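Long-range contacts in tyrosine recombinase XerH (Helicobacter pylori, PDB 5JK0), which cuts and rejoins DNA at difH sites as a site-specific tyrosine recombinase and takes part in chromosome segregation: residues Ala218-Phe226 with Asp273-Leu284; Leu289-Ile297 with Lys306-His314. One frame throughout, in Å; residues are numbered along the deposited sequence.

Interaction 1: residues Ala218-Phe226 with Asp273-Leu284. With nucleotides of chain H.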
loop_
_atom_site.group_PDB
_atom_site.type_symbol
_atom_site.label_atom_id
_atom_site.label_comp_id
_atom_site.label_asym_id
_atom_site.label_seq_id
_atom_site.Cartn_x
_atom_site.Cartn_y
_atom_site.Cartn_z
ATOM N N ALA D 218 -0.571 18.034 31.821
ATOM C CA ALA D 218 -1.253 18.191 33.101
ATOM C C ALA D 218 -0.261 18.212 34.258
ATOM O O ALA D 218 -0.456 18.922 35.243
ATOM C CB ALA D 218 -2.272 17.079 33.297
ATOM N N LEU D 219 0.807 17.430 34.127
ATOM C CA LEU D 219 1.804 17.308 35.184
ATOM C C LEU D 219 2.699 18.544 35.282
ATOM O O LEU D 219 3.342 18.771 36.306
ATOM C CB LEU D 219 2.663 16.062 34.960
ATOM C CG LEU D 219 1.947 14.713 35.062
ATOM C CD1 LEU D 219 2.885 13.577 34.684
ATOM C CD2 LEU D 219 1.390 14.510 36.460
ATOM N N GLN D 220 2.739 19.336 34.215
ATOM C CA GLN D 220 3.593 20.520 34.178
ATOM C C GLN D 220 2.797 21.819 34.300
ATOM O O GLN D 220 3.335 22.906 34.080
ATOM C CB GLN D 220 4.421 20.537 32.892
ATOM C CG GLN D 220 5.593 19.573 32.904
ATOM C CD GLN D 220 6.645 19.956 33.929
ATOM O OE1 GLN D 220 7.086 21.105 33.985
ATOM N NE2 GLN D 220 7.046 18.994 34.753
ATOM N N LEU D 221 1.520 21.705 34.650
ATOM C CA LEU D 221 0.671 22.879 34.830
ATOM C C LEU D 221 1.166 23.751 35.976
ATOM O O LEU D 221 1.612 23.246 37.006
ATOM C CB LEU D 221 -0.779 22.464 35.084
ATOM C CG LEU D 221 -1.566 21.930 33.886
ATOM C CD1 LEU D 221 -2.999 21.621 34.290
ATOM C CD2 LEU D 221 -1.532 22.927 32.739
ATOM N N LYS D 222 1.088 25.064 35.789
ATOM C CA LYS D 222 1.505 26.005 36.819
ATOM C C LYS D 222 0.361 26.939 37.197
ATOM O O LYS D 222 -0.501 27.246 36.373
ATOM C CB LYS D 222 2.726 26.800 36.351
ATOM C CG LYS D 222 3.983 25.953 36.219
ATOM C CD LYS D 222 5.167 26.771 35.736
ATOM C CE LYS D 222 6.440 25.936 35.727
ATOM N NZ LYS D 222 6.293 24.702 34.906
ATOM N N ILE D 223 0.366 27.382 38.451
ATOM C CA ILE D 223 -0.729 28.167 39.016
ATOM C C ILE D 223 -0.991 29.467 38.258
ATOM O O ILE D 223 -2.141 29.871 38.080
ATOM C CB ILE D 223 -0.453 28.498 40.499
ATOM C CG1 ILE D 223 -0.131 27.221 41.278
ATOM C CG2 ILE D 223 -1.638 29.220 41.124
ATOM C CD1 ILE D 223 0.190 27.457 42.737
ATOM N N LYS D 224 0.077 30.109 37.795
ATOM C CA LYS D 224 -0.040 31.402 37.124
ATOM C C LYS D 224 -0.709 31.299 35.753
ATOM O O LYS D 224 -1.100 32.311 35.171
ATOM C CB LYS D 224 1.339 32.048 36.976
ATOM C CG LYS D 224 2.303 31.263 36.102
ATOM C CD LYS D 224 3.616 32.005 35.917
ATOM C CE LYS D 224 4.557 31.235 35.005
ATOM N NZ LYS D 224 5.836 31.963 34.785
ATOM N N ASP D 225 -0.842 30.079 35.241
ATOM C CA ASP D 225 -1.435 29.865 33.923
ATOM C C ASP D 225 -2.937 29.603 34.004
ATOM O O ASP D 225 -3.561 29.216 33.014
ATOM C CB ASP D 225 -0.737 28.706 33.210
ATOM C CG ASP D 225 0.712 29.010 32.885
ATOM O OD1 ASP D 225 1.043 30.201 32.698
ATOM O OD2 ASP D 225 1.522 28.062 32.815
ATOM N N PHE D 226 -3.511 29.815 35.183
ATOM C CA PHE D 226 -4.948 29.657 35.382
ATOM C C PHE D 226 -5.645 31.009 35.492
ATOM O O PHE D 226 -5.271 31.841 36.317
ATOM C CB PHE D 226 -5.231 28.828 36.637
ATOM C CG PHE D 226 -5.083 27.347 36.436
ATOM C CD1 PHE D 226 -3.831 26.756 36.424
ATOM C CD2 PHE D 226 -6.200 26.544 36.275
ATOM C CE1 PHE D 226 -3.696 25.391 36.246
ATOM C CE2 PHE D 226 -6.071 25.180 36.097
ATOM C CZ PHE D 226 -4.818 24.603 36.081
ATOM N N ASP D 273 5.947 27.434 41.511
ATOM C CA ASP D 273 4.506 27.594 41.343
ATOM C C ASP D 273 3.892 26.415 40.594
ATOM O O ASP D 273 2.827 26.538 39.990
ATOM C CB ASP D 273 4.196 28.900 40.608
ATOM C CG ASP D 273 4.853 28.971 39.244
ATOM O OD1 ASP D 273 5.905 28.325 39.057
ATOM O OD2 ASP D 273 4.319 29.674 38.362
ATOM N N LEU D 274 4.574 25.275 40.636
ATOM C CA LEU D 274 4.063 24.050 40.035
ATOM C C LEU D 274 2.806 23.599 40.776
ATOM O O LEU D 274 2.807 23.501 42.002
ATOM C CB LEU D 274 5.130 22.955 40.064
ATOM C CG LEU D 274 4.878 21.699 39.232
ATOM C CD1 LEU D 274 4.779 22.043 37.751
ATOM C CD2 LEU D 274 5.981 20.683 39.475
ATOM N N LEU D 275 1.736 23.336 40.032
ATOM C CA LEU D 275 0.449 23.010 40.642
ATOM C C LEU D 275 0.466 21.648 41.330
ATOM O O LEU D 275 0.186 21.545 42.524
ATOM C CB LEU D 275 -0.666 23.049 39.593
ATOM C CG LEU D 275 -2.082 22.830 40.131
ATOM C CD1 LEU D 275 -2.399 23.836 41.224
ATOM C CD2 LEU D 275 -3.104 22.919 39.010
ATOM N N PHE D 276 0.789 20.605 40.573
ATOM C CA PHE D 276 0.851 19.257 41.125
ATOM C C PHE D 276 2.287 18.881 41.475
ATOM O O PHE D 276 3.211 19.140 40.703
ATOM C CB PHE D 276 0.262 18.245 40.140
ATOM C CG PHE D 276 -1.149 18.553 39.726
ATOM C CD1 PHE D 276 -2.210 18.271 40.571
ATOM C CD2 PHE D 276 -1.415 19.121 38.491
ATOM C CE1 PHE D 276 -3.510 18.555 40.193
ATOM C CE2 PHE D 276 -2.713 19.406 38.108
ATOM C CZ PHE D 276 -3.761 19.122 38.960
ATOM N N CYS D 277 2.472 18.271 42.640
ATOM C CA CYS D 277 3.803 17.890 43.092
ATOM C C CYS D 277 3.771 16.656 43.986
ATOM O O CYS D 277 2.745 16.338 44.587
ATOM C CB CYS D 277 4.463 19.051 43.839
ATOM S SG CYS D 277 3.612 19.541 45.358
ATOM N N ASN D 278 4.902 15.963 44.066
ATOM C CA ASN D 278 5.035 14.825 44.966
ATOM C C ASN D 278 5.299 15.289 46.394
ATOM O O ASN D 278 5.213 16.479 46.691
ATOM C CB ASN D 278 6.150 13.886 44.490
ATOM C CG ASN D 278 7.460 14.609 44.221
ATOM O OD1 ASN D 278 7.770 15.623 44.849
ATOM N ND2 ASN D 278 8.237 14.088 43.279
ATOM N N GLN D 279 5.626 14.348 47.274
ATOM C CA GLN D 279 5.872 14.671 48.674
ATOM C C GLN D 279 7.181 15.436 48.846
ATOM O O GLN D 279 7.374 16.138 49.839
ATOM C CB GLN D 279 5.892 13.397 49.521
ATOM C CG GLN D 279 4.667 12.513 49.341
ATOM C CD GLN D 279 3.373 13.224 49.694
ATOM O OE1 GLN D 279 3.335 14.056 50.601
ATOM N NE2 GLN D 279 2.306 12.900 48.973
ATOM N N LYS D 280 8.074 15.297 47.871
ATOM C CA LYS D 280 9.371 15.961 47.918
ATOM C C LYS D 280 9.310 17.366 47.317
ATOM O O LYS D 280 10.235 18.159 47.484
ATOM C CB LYS D 280 10.425 15.121 47.190
ATOM N N GLY D 281 8.220 17.668 46.616
ATOM C CA GLY D 281 8.009 19.000 46.075
ATOM C C GLY D 281 8.166 19.093 44.568
ATOM O O GLY D 281 7.694 20.044 43.943
ATOM N N SER D 282 8.839 18.104 43.988
ATOM C CA SER D 282 9.067 18.054 42.547
ATOM C C SER D 282 7.854 17.493 41.805
ATOM O O SER D 282 6.873 17.090 42.427
ATOM C CB SER D 282 10.311 17.220 42.244
ATOM O OG SER D 282 10.444 16.160 43.174
ATOM N N ALA D 283 7.932 17.461 40.478
ATOM C CA ALA D 283 6.797 17.059 39.647
ATOM C C ALA D 283 6.466 15.570 39.748
ATOM O O ALA D 283 7.348 14.736 39.952
ATOM C CB ALA D 283 7.064 17.429 38.194
ATOM N N LEU D 284 5.183 15.250 39.600
ATOM C CA LEU D 284 4.734 13.863 39.534
ATOM C C LEU D 284 5.078 13.259 38.178
ATOM O O LEU D 284 5.180 13.975 37.181
ATOM C CB LEU D 284 3.228 13.765 39.782
ATOM C CG LEU D 284 2.734 14.085 41.193
ATOM C CD1 LEU D 284 1.215 14.094 41.238
ATOM C CD2 LEU D 284 3.297 13.079 42.186
ATOM P P DG H 4 3.596 10.719 46.275
ATOM O OP1 DG H 4 4.824 11.543 46.242
ATOM O OP2 DG H 4 2.284 11.369 46.493
ATOM O "O5'" DG H 4 3.501 9.859 44.925
ATOM C "C5'" DG H 4 4.519 9.952 43.928
ATOM C "C4'" DG H 4 5.751 9.153 44.321
ATOM O "O4'" DG H 4 5.354 7.853 44.806
ATOM C "C3'" DG H 4 6.707 8.854 43.184
ATOM O "O3'" DG H 4 7.593 9.948 42.988
ATOM C "C2'" DG H 4 7.449 7.620 43.695
ATOM C "C1'" DG H 4 6.402 6.927 44.580
ATOM N N9 DG H 4 5.837 5.712 43.993
ATOM C C8 DG H 4 4.506 5.433 43.791
ATOM N N7 DG H 4 4.294 4.264 43.253
ATOM C C5 DG H 4 5.565 3.730 43.086
ATOM C C6 DG H 4 5.967 2.484 42.547
ATOM O O6 DG H 4 5.253 1.577 42.095
ATOM N N1 DG H 4 7.352 2.337 42.562
ATOM C C2 DG H 4 8.237 3.276 43.036
ATOM N N2 DG H 4 9.537 2.955 42.966
ATOM N N3 DG H 4 7.874 4.447 43.545
ATOM C C4 DG H 4 6.528 4.607 43.538
HETATM O O HOH W 1 1.670 20.635 37.832
HETATM O O HOH W 2 3.633 17.142 38.666
#
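K222 and L274 face each other in a single backbone bridge: the N-H of L275 goes to the carbonyl O of L221, and that of I223 to the carbonyl O of D273, each N...O distance 3.0 Å and both bonds close to straight. D273 O also has I223 CG1 against it at 3.3 Å. Further along, where the backbones spread apart, two waters take over. One accepts from F276 N and donates to L221 O, with a weak bond to L219 O; the second accepts from L284 N and donates to L219 O and F276 O. The L219 carbonyl, at the end of helix 215-219, is therefore met by both waters.

On the side where L275 lies, its two methyls divide the work: CD1 goes to I223 CG1, while CD2 lies 3.8 Å from F226 CE1. With CG anti to the backbone N (chi1 -175°), L275 also sets that carbon over the centre of its neighbour F276's ring, 4.0 Å above the plane. F276 CD2 comes 3.4 Å from A218 O, approaching obliquely. At the helix end L219 crosses L284 at about a right angle, its CD1 resting 3.4 Å from L284 O. The D273 carboxylate lies across two aliphatic lysine chains, OD2 3.4 Å from K224 CG and OD1 near K222 CD; neither NZ forms a salt bridge with it, K224 NZ stopping 4.5 Å from OD2.

Beyond the bridge, the 277-282 turn reaches DNA: Q279 gives its backbone N to OP1 and its NE2 to OP2 of DG4 of chain H. In the catalytic domain of this tyrosine recombinase, the contact thus ties the exit of helix 215-219, which begins right after the predicted active-site R214, to a phosphate-binding loop leading into helix 286-300.

Interaction 2: residues Leu289-Ile297 with Lys306-His314. With nucleotides of chain G; nucleotides of chain H.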
loop_
_atom_site.group_PDB
_atom_site.type_symbol
_atom_site.label_atom_id
_atom_site.label_comp_id
_atom_site.label_asym_id
_atom_site.label_seq_id
_atom_site.Cartn_x
_atom_site.Cartn_y
_atom_site.Cartn_z
ATOM N N LEU D 289 0.609 8.692 37.638
ATOM C CA LEU D 289 -0.662 9.116 37.062
ATOM C C LEU D 289 -1.405 7.939 36.438
ATOM O O LEU D 289 -2.606 7.775 36.650
ATOM C CB LEU D 289 -0.439 10.211 36.016
ATOM C CG LEU D 289 -1.656 10.620 35.184
ATOM C CD1 LEU D 289 -2.782 11.143 36.065
ATOM C CD2 LEU D 289 -1.263 11.656 34.138
ATOM N N TYR D 290 -0.683 7.125 35.674
ATOM C CA TYR D 290 -1.265 5.952 35.028
ATOM C C TYR D 290 -1.861 4.993 36.054
ATOM O O TYR D 290 -2.993 4.534 35.904
ATOM C CB TYR D 290 -0.212 5.224 34.185
ATOM C CG TYR D 290 -0.720 3.961 33.521
ATOM C CD1 TYR D 290 -0.659 2.735 34.176
ATOM C CD2 TYR D 290 -1.256 3.993 32.240
ATOM C CE1 TYR D 290 -1.127 1.582 33.578
ATOM C CE2 TYR D 290 -1.723 2.842 31.632
ATOM C CZ TYR D 290 -1.655 1.641 32.307
ATOM O OH TYR D 290 -2.118 0.490 31.711
ATOM N N LYS D 291 -1.084 4.697 37.092
ATOM C CA LYS D 291 -1.488 3.745 38.119
ATOM C C LYS D 291 -2.777 4.178 38.809
ATOM O O LYS D 291 -3.628 3.350 39.130
ATOM C CB LYS D 291 -0.371 3.572 39.150
ATOM C CG LYS D 291 -0.460 2.289 39.958
ATOM C CD LYS D 291 -0.266 1.066 39.072
ATOM C CE LYS D 291 -0.251 -0.215 39.894
ATOM N NZ LYS D 291 0.006 -1.419 39.053
ATOM N N GLN D 292 -2.920 5.480 39.032
ATOM C CA GLN D 292 -4.116 6.017 39.670
ATOM C C GLN D 292 -5.314 5.969 38.727
ATOM O O GLN D 292 -6.447 5.763 39.161
ATOM C CB GLN D 292 -3.873 7.453 40.143
ATOM C CG GLN D 292 -2.869 7.561 41.279
ATOM C CD GLN D 292 -3.335 6.850 42.534
ATOM O OE1 GLN D 292 -4.512 6.906 42.893
ATOM N NE2 GLN D 292 -2.413 6.171 43.207
ATOM N N VAL D 293 -5.058 6.158 37.436
ATOM C CA VAL D 293 -6.114 6.113 36.429
ATOM C C VAL D 293 -6.618 4.686 36.222
ATOM O O VAL D 293 -7.825 4.437 36.242
ATOM C CB VAL D 293 -5.633 6.687 35.082
ATOM C CG1 VAL D 293 -6.612 6.343 33.968
ATOM C CG2 VAL D 293 -5.445 8.194 35.188
ATOM N N GLU D 294 -5.686 3.756 36.028
ATOM C CA GLU D 294 -6.023 2.348 35.838
ATOM C C GLU D 294 -6.800 1.796 37.030
ATOM O O GLU D 294 -7.701 0.971 36.871
ATOM C CB GLU D 294 -4.756 1.517 35.618
ATOM C CG GLU D 294 -5.021 0.040 35.370
ATOM C CD GLU D 294 -3.786 -0.819 35.569
ATOM O OE1 GLU D 294 -2.858 -0.375 36.280
ATOM O OE2 GLU D 294 -3.744 -1.938 35.016
ATOM N N ARG D 295 -6.443 2.265 38.221
ATOM C CA ARG D 295 -7.086 1.830 39.456
ATOM C C ARG D 295 -8.564 2.210 39.488
ATOM O O ARG D 295 -9.402 1.438 39.952
ATOM C CB ARG D 295 -6.356 2.427 40.662
ATOM C CG ARG D 295 -6.950 2.063 42.009
ATOM C CD ARG D 295 -6.045 2.529 43.139
ATOM N NE ARG D 295 -6.662 2.352 44.448
ATOM C CZ ARG D 295 -7.323 3.307 45.096
ATOM N NH1 ARG D 295 -7.450 4.511 44.555
ATOM N NH2 ARG D 295 -7.854 3.059 46.284
ATOM N N ILE D 296 -8.878 3.402 38.990
ATOM C CA ILE D 296 -10.257 3.877 38.944
ATOM C C ILE D 296 -11.037 3.155 37.848
ATOM O O ILE D 296 -12.218 2.844 38.009
ATOM C CB ILE D 296 -10.320 5.400 38.708
ATOM C CG1 ILE D 296 -9.583 6.140 39.824
ATOM C CG2 ILE D 296 -11.761 5.876 38.628
ATOM C CD1 ILE D 296 -9.666 7.644 39.713
ATOM N N ILE D 297 -10.360 2.883 36.737
ATOM C CA ILE D 297 -10.965 2.174 35.615
ATOM C C ILE D 297 -11.387 0.760 36.012
ATOM O O ILE D 297 -12.494 0.323 35.693
ATOM C CB ILE D 297 -9.998 2.111 34.417
ATOM C CG1 ILE D 297 -9.769 3.515 33.854
ATOM C CG2 ILE D 297 -10.540 1.196 33.333
ATOM C CD1 ILE D 297 -8.837 3.555 32.672
ATOM N N LYS D 306 -6.468 -0.313 26.570
ATOM C CA LYS D 306 -5.652 0.754 27.136
ATOM C C LYS D 306 -6.358 1.349 28.345
ATOM O O LYS D 306 -7.550 1.646 28.289
ATOM C CB LYS D 306 -5.370 1.838 26.093
ATOM C CG LYS D 306 -4.628 1.346 24.858
ATOM C CD LYS D 306 -3.228 0.862 25.202
ATOM C CE LYS D 306 -2.479 0.427 23.952
ATOM N NZ LYS D 306 -1.115 -0.081 24.263
ATOM N N ASN D 307 -5.623 1.519 29.440
ATOM C CA ASN D 307 -6.221 1.994 30.681
ATOM C C ASN D 307 -5.489 3.192 31.274
ATOM O O ASN D 307 -5.412 3.337 32.494
ATOM C CB ASN D 307 -6.270 0.859 31.706
ATOM C CG ASN D 307 -6.936 -0.390 31.160
ATOM O OD1 ASN D 307 -8.159 -0.454 31.043
ATOM N ND2 ASN D 307 -6.131 -1.394 30.831
ATOM N N GLY D 308 -4.962 4.053 30.411
ATOM C CA GLY D 308 -4.217 5.213 30.863
ATOM C C GLY D 308 -4.910 6.530 30.578
ATOM O O GLY D 308 -6.056 6.558 30.132
ATOM N N ALA D 309 -4.203 7.625 30.837
ATOM C CA ALA D 309 -4.744 8.962 30.630
ATOM C C ALA D 309 -4.894 9.283 29.147
ATOM O O ALA D 309 -5.756 10.071 28.761
ATOM C CB ALA D 309 -3.861 9.999 31.307
ATOM N N HIS D 310 -4.053 8.675 28.318
ATOM C CA HIS D 310 -4.102 8.927 26.883
ATOM C C HIS D 310 -5.372 8.331 26.280
ATOM O O HIS D 310 -5.897 8.842 25.290
ATOM C CB HIS D 310 -2.864 8.359 26.188
ATOM C CG HIS D 310 -2.542 9.030 24.889
ATOM N ND1 HIS D 310 -1.821 10.203 24.815
ATOM C CD2 HIS D 310 -2.850 8.698 23.613
ATOM C CE1 HIS D 310 -1.696 10.562 23.550
ATOM N NE2 HIS D 310 -2.312 9.666 22.800
ATOM N N MET D 311 -5.860 7.250 26.881
ATOM C CA MET D 311 -7.122 6.646 26.467
ATOM C C MET D 311 -8.276 7.598 26.766
ATOM O O MET D 311 -9.257 7.657 26.024
ATOM C CB MET D 311 -7.332 5.300 27.170
ATOM C CG MET D 311 -8.519 4.491 26.658
ATOM S SD MET D 311 -10.077 4.867 27.486
ATOM C CE MET D 311 -9.708 4.353 29.161
ATOM N N LEU D 312 -8.148 8.344 27.860
ATOM C CA LEU D 312 -9.125 9.366 28.211
ATOM C C LEU D 312 -9.054 10.523 27.223
ATOM O O LEU D 312 -10.050 11.199 26.970
ATOM C CB LEU D 312 -8.891 9.871 29.636
ATOM C CG LEU D 312 -8.929 8.821 30.748
ATOM C CD1 LEU D 312 -8.686 9.470 32.103
ATOM C CD2 LEU D 312 -10.255 8.080 30.735
ATOM N N ARG D 313 -7.865 10.745 26.672
ATOM C CA ARG D 313 -7.657 11.789 25.676
ATOM C C ARG D 313 -8.368 11.429 24.374
ATOM O O ARG D 313 -8.962 12.291 23.723
ATOM C CB ARG D 313 -6.160 12.009 25.440
ATOM C CG ARG D 313 -5.813 12.940 24.286
ATOM C CD ARG D 313 -4.339 13.333 24.339
ATOM N NE ARG D 313 -3.861 13.926 23.092
ATOM C CZ ARG D 313 -3.817 15.231 22.845
ATOM N NH1 ARG D 313 -4.227 16.100 23.760
ATOM N NH2 ARG D 313 -3.362 15.670 21.679
ATOM N N HIS D 314 -8.310 10.154 24.003
ATOM C CA HIS D 314 -9.037 9.659 22.840
ATOM C C HIS D 314 -10.542 9.777 23.057
ATOM O O HIS D 314 -11.291 10.092 22.133
ATOM C CB HIS D 314 -8.668 8.202 22.540
ATOM C CG HIS D 314 -7.263 8.015 22.058
ATOM N ND1 HIS D 314 -6.771 8.645 20.935
ATOM C CD2 HIS D 314 -6.249 7.255 22.537
ATOM C CE1 HIS D 314 -5.512 8.287 20.748
ATOM N NE2 HIS D 314 -5.172 7.445 21.707
ATOM P P DA G 24 -1.493 -0.057 28.681
ATOM O OP1 DA G 24 -1.954 -1.143 27.789
ATOM O OP2 DA G 24 -2.490 0.798 29.362
ATOM O "O5'" DA G 24 -0.518 -0.679 29.790
ATOM C "C5'" DA G 24 0.479 -1.614 29.398
ATOM C "C4'" DA G 24 1.513 -1.826 30.494
ATOM O "O4'" DA G 24 2.389 -0.671 30.591
ATOM C "C3'" DA G 24 0.956 -2.053 31.909
ATOM O "O3'" DA G 24 1.605 -3.175 32.485
ATOM C "C2'" DA G 24 1.350 -0.769 32.641
ATOM C "C1'" DA G 24 2.664 -0.466 31.949
ATOM N N9 DA G 24 3.160 0.893 32.151
ATOM C C8 DA G 24 2.423 2.027 32.357
ATOM N N7 DA G 24 3.150 3.109 32.515
ATOM C C5 DA G 24 4.455 2.651 32.408
ATOM C C6 DA G 24 5.702 3.303 32.486
ATOM N N6 DA G 24 5.835 4.616 32.695
ATOM N N1 DA G 24 6.811 2.550 32.334
ATOM C C2 DA G 24 6.677 1.236 32.122
ATOM N N3 DA G 24 5.564 0.512 32.033
ATOM C C4 DA G 24 4.477 1.287 32.187
ATOM P P DC G 23 -0.459 6.560 28.909
ATOM O OP1 DC G 23 -1.938 6.558 28.859
ATOM O OP2 DC G 23 0.225 6.974 30.155
ATOM O "O5'" DC G 23 0.057 5.099 28.513
ATOM C "C5'" DC G 23 -0.312 4.537 27.258
ATOM C "C4'" DC G 23 0.177 3.104 27.136
ATOM O "O4'" DC G 23 1.625 3.090 27.049
ATOM C "C3'" DC G 23 -0.188 2.192 28.305
ATOM O "O3'" DC G 23 -0.531 0.899 27.820
ATOM C "C2'" DC G 23 1.093 2.161 29.136
ATOM C "C1'" DC G 23 2.162 2.263 28.058
ATOM N N1 DC G 23 3.437 2.877 28.530
ATOM C C2 DC G 23 4.600 2.103 28.590
ATOM O O2 DC G 23 4.550 0.912 28.257
ATOM N N3 DC G 23 5.752 2.681 29.014
ATOM C C4 DC G 23 5.765 3.968 29.362
ATOM N N4 DC G 23 6.924 4.493 29.775
ATOM C C5 DC G 23 4.591 4.773 29.308
ATOM C C6 DC G 23 3.460 4.193 28.888
ATOM P P DA H 12 -1.132 4.533 19.783
ATOM O OP1 DA H 12 -2.100 4.413 20.897
ATOM O OP2 DA H 12 -1.505 4.085 18.422
ATOM O "O5'" DA H 12 -0.656 6.054 19.680
ATOM C "C5'" DA H 12 -0.214 6.736 20.845
ATOM C "C4'" DA H 12 0.282 8.127 20.499
ATOM O "O4'" DA H 12 1.620 8.041 19.941
ATOM C "C3'" DA H 12 -0.570 8.879 19.476
ATOM O "O3'" DA H 12 -0.791 10.215 19.914
ATOM C "C2'" DA H 12 0.268 8.827 18.195
ATOM C "C1'" DA H 12 1.688 8.774 18.740
ATOM N N9 DA H 12 2.628 8.100 17.847
ATOM C C8 DA H 12 2.386 6.997 17.078
ATOM N N7 DA H 12 3.423 6.604 16.373
ATOM C C5 DA H 12 4.414 7.513 16.704
ATOM C C6 DA H 12 5.755 7.646 16.292
ATOM N N6 DA H 12 6.345 6.819 15.422
ATOM N N1 DA H 12 6.471 8.664 16.813
ATOM C C2 DA H 12 5.878 9.488 17.685
ATOM N N3 DA H 12 4.627 9.463 18.147
ATOM C C4 DA H 12 3.942 8.442 17.611
HETATM O O HOH W 3 -3.281 -2.045 32.001
#
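Y290 and G308 meet where the protein grips a DNA backbone, the ring's CD2 and CE2 both 3.5 Å from G308 CA. Its chi1 of 178° swings the tyrosine ring away from the backbone N, so that one face meets DA24 of chain G, whose C8 lies 3.6 Å above the plane, offset toward the rim. At the ring edge Y290 OH is modelled 2.4 Å from OP2 of the same nucleotide, too short to be taken at face value, though a hydrogen bond there is plausible. N307 N makes the sounder bond to that oxygen, its N-H almost straight (178°), so OP2 is approached from both segments. One nucleotide away, H310 N donates to OP1 of DC23 of chain G at 3.0 Å. The imidazole of H310, a predicted active-site residue, makes a weak bond from NE2 to O3' of DA12 of chain H.

Behind these groups, a water donates to Y290 OH and E294 OE2 and accepts from N307 ND2, joining the tyrosine to both polar side chains. E294 also forms a salt bridge with R303, and N307 OD1 takes the N-H of R304, which probably helps hold the turn before helix 309-324. The backbone O of N307 lies 3.4 Å from I297 CD1 and 3.6 Å from V293 CG1. Deeper still the contact is purely apolar: I297 CD1 packs on M311 CE at 3.7 Å, V293 CG1 on L312 CD1, and L289 CD2 on A309 CB.

The two helical segments run at 65° to each other, their axes 10.5 Å apart at closest. Helix 178-190 covers I297 and L312 through F184, helix 198-211 packs on L289 through L204 and I208, and S215, opening helix 215-219, touches both L289 and A309.

How the interactions relate
Interactions 1 and 2 follow one another along the catalytic domain, their centres 19 Å apart and their nearest atoms about 5 Å apart without touching. The loop of interaction 1 runs straight into helix 286-300, which carries residues 289-297 of interaction 2, and helix 215-219 is common ground: its end belongs to 218-226, while S215 touches interaction 2. Predicted active-site residues lie within interaction 2 and near both contacts. H310 and R313 are on 306-314, and A218 and A309 come about 7 and 8 Å from R214, side chain to side chain. Both contacts hold DNA phosphates, interaction 1 at DG4 of chain H and interaction 2 at two successive nucleotides of chain G.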